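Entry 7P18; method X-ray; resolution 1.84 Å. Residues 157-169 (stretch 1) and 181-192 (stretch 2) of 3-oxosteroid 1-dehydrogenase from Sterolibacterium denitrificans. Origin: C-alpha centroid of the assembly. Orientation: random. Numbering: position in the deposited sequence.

Stretch 1 157-169: LLMGKASMTATEA
Stretch 2 181-192: LQVIKSLGRYYL

Stretch 1 folds through a type II turn, L157 to G160 (L158 phi/psi -76/124, M159 52/33), closed by a weak bond from G160 N to L157 O (3.3 Å); L158 N to A162 O (2.6 Å) and A162 N to L158 O (3.0 Å) then pair the flanking residues. It enters a helix at A166. T165 (chi1 p) caps that helix: E168 N donates to T165 OG1 (2.9 Å, 162°), and T165 N returns a bond to E168 OE1 (3.1 Å, 161°). Stretch 2 is already helical at L181 and stays so to Y191, bonded i to i+4.

In register, A162 CA lies 5.9 Å from L187 CA and E168 CA 7.1 Å from Q182 CA, so the two stretches run in opposite senses; 633 Å² is buried, both sides summed. L158 (t, p) drives CD2 to 3.6 Å from S186 CB and 3.7 Å from L187 CG (L187 m, t). A162 CB sits 4.1 Å from L187 CD2, while K161 CB lies over the Y190 ring (chi1 t), 4.1 Å from its centroid.

Polar pairing centres on S163 O, which accepts from R189 NH2 (3.3 Å, 157°) at the guanidinium edge. One water donates to S163 O (2.8 Å) and E168 OE1 (2.7 Å) and accepts from S186 OG (2.9 Å) and R189 NH1 (3.1 Å). E168 OE2 makes a long salt bridge to K185 NZ (3.7 Å). E168 O, 3.7 Å from Q182 CG, is buried without a partner.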

# COMPACT_ATOMS: atom_id res chain seq x y z
N LEU A 157 -13.39 1.38 -7.14
CA LEU A 157 -14.72 0.79 -7.43
C LEU A 157 -15.08 1.01 -8.90
O LEU A 157 -14.62 2.02 -9.49
CB LEU A 157 -15.76 1.44 -6.52
CG LEU A 157 -15.46 1.40 -5.02
CD1 LEU A 157 -16.44 2.28 -4.26
CD2 LEU A 157 -15.48 -0.03 -4.49
N LEU A 158 -15.90 0.13 -9.46
CA LEU A 158 -16.36 0.21 -10.87
C LEU A 158 -17.42 1.31 -11.00
O LEU A 158 -18.47 1.19 -10.31
CB LEU A 158 -16.96 -1.13 -11.28
CG LEU A 158 -17.31 -1.25 -12.76
CD1 LEU A 158 -16.11 -0.93 -13.63
CD2 LEU A 158 -17.86 -2.64 -13.07
N MET A 159 -17.18 2.28 -11.89
CA MET A 159 -18.03 3.50 -12.06
C MET A 159 -18.20 4.15 -10.68
O MET A 159 -19.29 4.68 -10.42
CB MET A 159 -19.42 3.17 -12.64
CG MET A 159 -19.42 2.48 -14.00
SD MET A 159 -18.41 3.28 -15.29
CE MET A 159 -18.58 2.11 -16.64
N GLY A 160 -17.18 4.06 -9.81
CA GLY A 160 -17.19 4.55 -8.42
C GLY A 160 -18.27 3.94 -7.56
O GLY A 160 -18.65 4.57 -6.57
N LYS A 161 -18.75 2.74 -7.89
CA LYS A 161 -19.90 2.09 -7.19
C LYS A 161 -19.53 0.66 -6.75
O LYS A 161 -19.64 0.36 -5.55
CB LYS A 161 -21.13 2.04 -8.11
CG LYS A 161 -21.62 3.40 -8.61
CD LYS A 161 -23.10 3.45 -8.93
CE LYS A 161 -23.45 4.47 -10.00
NZ LYS A 161 -22.89 5.81 -9.70
N ALA A 162 -19.15 -0.19 -7.72
CA ALA A 162 -19.17 -1.66 -7.59
C ALA A 162 -17.77 -2.16 -7.21
O ALA A 162 -16.79 -1.80 -7.88
CB ALA A 162 -19.65 -2.28 -8.88
N SER A 163 -17.70 -2.94 -6.14
CA SER A 163 -16.43 -3.54 -5.63
C SER A 163 -15.95 -4.58 -6.65
O SER A 163 -16.81 -5.34 -7.16
CB SER A 163 -16.62 -4.12 -4.29
OG SER A 163 -16.87 -3.08 -3.34
N MET A 164 -14.64 -4.61 -6.94
CA MET A 164 -14.00 -5.71 -7.71
C MET A 164 -12.72 -6.19 -7.02
O MET A 164 -12.10 -5.41 -6.28
CB MET A 164 -13.63 -5.24 -9.11
CG MET A 164 -14.85 -4.72 -9.91
SD MET A 164 -14.35 -4.02 -11.49
CE MET A 164 -12.97 -2.94 -11.03
N THR A 165 -12.33 -7.44 -7.29
CA THR A 165 -11.00 -8.00 -6.96
C THR A 165 -10.03 -7.44 -7.98
O THR A 165 -10.49 -7.01 -9.06
CB THR A 165 -11.01 -9.53 -7.01
OG1 THR A 165 -11.30 -9.93 -8.36
CG2 THR A 165 -12.02 -10.11 -6.05
N ALA A 166 -8.75 -7.43 -7.66
CA ALA A 166 -7.67 -7.05 -8.60
C ALA A 166 -7.70 -8.01 -9.79
O ALA A 166 -7.49 -7.56 -10.92
CB ALA A 166 -6.32 -7.05 -7.93
N THR A 167 -7.99 -9.29 -9.53
CA THR A 167 -8.09 -10.31 -10.61
C THR A 167 -9.21 -9.88 -11.59
O THR A 167 -8.90 -9.74 -12.78
CB THR A 167 -8.36 -11.70 -10.02
OG1 THR A 167 -7.30 -11.97 -9.09
CG2 THR A 167 -8.43 -12.76 -11.11
N GLU A 168 -10.43 -9.69 -11.08
CA GLU A 168 -11.63 -9.28 -11.87
C GLU A 168 -11.31 -7.99 -12.60
O GLU A 168 -11.59 -7.90 -13.80
CB GLU A 168 -12.86 -9.01 -10.99
CG GLU A 168 -13.65 -10.23 -10.59
CD GLU A 168 -14.62 -9.88 -9.50
OE1 GLU A 168 -14.54 -8.73 -9.03
OE2 GLU A 168 -15.43 -10.76 -9.09
N ALA A 169 -10.72 -7.02 -11.90
CA ALA A 169 -10.29 -5.73 -12.47
C ALA A 169 -9.35 -5.98 -13.64
O ALA A 169 -9.79 -5.69 -14.75
CB ALA A 169 -9.63 -4.84 -11.43
N LEU A 181 -18.47 -8.63 -20.27
CA LEU A 181 -19.31 -9.47 -19.37
C LEU A 181 -18.96 -9.17 -17.90
O LEU A 181 -19.88 -9.27 -17.03
CB LEU A 181 -19.10 -10.97 -19.65
CG LEU A 181 -20.00 -11.91 -18.86
CD1 LEU A 181 -21.32 -12.13 -19.59
CD2 LEU A 181 -19.32 -13.26 -18.57
N GLN A 182 -17.70 -8.82 -17.61
CA GLN A 182 -17.23 -8.57 -16.22
C GLN A 182 -17.93 -7.30 -15.70
O GLN A 182 -18.61 -7.37 -14.65
CB GLN A 182 -15.70 -8.42 -16.16
CG GLN A 182 -15.15 -8.31 -14.74
CD GLN A 182 -15.66 -9.39 -13.82
OE1 GLN A 182 -15.38 -10.58 -13.97
NE2 GLN A 182 -16.43 -8.98 -12.83
N VAL A 183 -17.77 -6.20 -16.44
CA VAL A 183 -18.47 -4.90 -16.18
C VAL A 183 -19.96 -5.19 -15.92
O VAL A 183 -20.49 -4.72 -14.88
CB VAL A 183 -18.26 -3.92 -17.33
CG1 VAL A 183 -19.20 -2.73 -17.24
CG2 VAL A 183 -16.81 -3.45 -17.42
N ILE A 184 -20.60 -5.95 -16.80
CA ILE A 184 -22.04 -6.31 -16.72
C ILE A 184 -22.29 -7.14 -15.46
O ILE A 184 -23.29 -6.87 -14.75
CB ILE A 184 -22.51 -7.04 -18.01
CG1 ILE A 184 -22.93 -6.06 -19.12
CG2 ILE A 184 -23.63 -8.03 -17.72
CD1 ILE A 184 -21.79 -5.30 -19.78
N LYS A 185 -21.43 -8.11 -15.17
CA LYS A 185 -21.61 -9.00 -14.00
C LYS A 185 -21.54 -8.12 -12.73
O LYS A 185 -22.42 -8.26 -11.86
CB LYS A 185 -20.57 -10.13 -14.04
CG LYS A 185 -20.79 -11.28 -13.05
CD LYS A 185 -19.77 -12.41 -13.14
CE LYS A 185 -18.33 -12.00 -12.86
NZ LYS A 185 -18.11 -11.46 -11.49
N SER A 186 -20.57 -7.20 -12.69
CA SER A 186 -20.20 -6.41 -11.48
C SER A 186 -21.30 -5.38 -11.18
O SER A 186 -21.91 -5.44 -10.08
CB SER A 186 -18.85 -5.76 -11.63
OG SER A 186 -17.80 -6.73 -11.59
N LEU A 187 -21.61 -4.52 -12.15
CA LEU A 187 -22.67 -3.48 -12.01
C LEU A 187 -24.03 -4.16 -11.91
O LEU A 187 -24.84 -3.74 -11.07
CB LEU A 187 -22.55 -2.50 -13.17
CG LEU A 187 -21.37 -1.55 -13.02
CD1 LEU A 187 -20.99 -0.92 -14.34
CD2 LEU A 187 -21.68 -0.49 -11.98
N GLY A 188 -24.22 -5.23 -12.67
CA GLY A 188 -25.38 -6.13 -12.53
C GLY A 188 -25.65 -6.50 -11.09
O GLY A 188 -26.74 -6.15 -10.58
N ARG A 189 -24.69 -7.18 -10.44
CA ARG A 189 -24.81 -7.68 -9.04
C ARG A 189 -25.27 -6.52 -8.13
O ARG A 189 -26.14 -6.75 -7.28
CB ARG A 189 -23.46 -8.23 -8.56
CG ARG A 189 -23.48 -8.95 -7.22
CD ARG A 189 -22.08 -9.13 -6.64
NE ARG A 189 -21.48 -7.83 -6.35
CZ ARG A 189 -20.36 -7.36 -6.90
NH1 ARG A 189 -19.67 -8.11 -7.75
NH2 ARG A 189 -19.92 -6.15 -6.58
N TYR A 190 -24.65 -5.34 -8.32
CA TYR A 190 -24.81 -4.11 -7.50
C TYR A 190 -26.27 -3.62 -7.55
O TYR A 190 -26.91 -3.44 -6.48
CB TYR A 190 -23.83 -3.04 -8.01
CG TYR A 190 -23.95 -1.69 -7.35
CD1 TYR A 190 -24.91 -0.77 -7.76
CD2 TYR A 190 -23.11 -1.32 -6.31
CE1 TYR A 190 -25.04 0.46 -7.15
CE2 TYR A 190 -23.22 -0.08 -5.69
CZ TYR A 190 -24.20 0.81 -6.11
OH TYR A 190 -24.32 2.03 -5.52
N TYR A 191 -26.80 -3.43 -8.76
CA TYR A 191 -28.16 -2.88 -8.98
C TYR A 191 -29.21 -3.90 -8.54
O TYR A 191 -30.22 -3.48 -7.97
CB TYR A 191 -28.29 -2.35 -10.40
CG TYR A 191 -27.57 -1.04 -10.59
CD1 TYR A 191 -28.00 0.11 -9.94
CD2 TYR A 191 -26.47 -0.93 -11.43
CE1 TYR A 191 -27.34 1.32 -10.09
CE2 TYR A 191 -25.80 0.27 -11.59
CZ TYR A 191 -26.24 1.41 -10.93
OH TYR A 191 -25.61 2.61 -11.09
N LEU A 192 -28.96 -5.20 -8.70
CA LEU A 192 -29.95 -6.25 -8.37
C LEU A 192 -29.86 -6.65 -6.89
O LEU A 192 -30.57 -7.60 -6.48
CB LEU A 192 -29.74 -7.43 -9.32
CG LEU A 192 -29.55 -7.02 -10.79
CD1 LEU A 192 -29.68 -8.23 -11.71
CD2 LEU A 192 -30.51 -5.92 -11.21
O HOH W 1 -16.88 -7.44 -8.94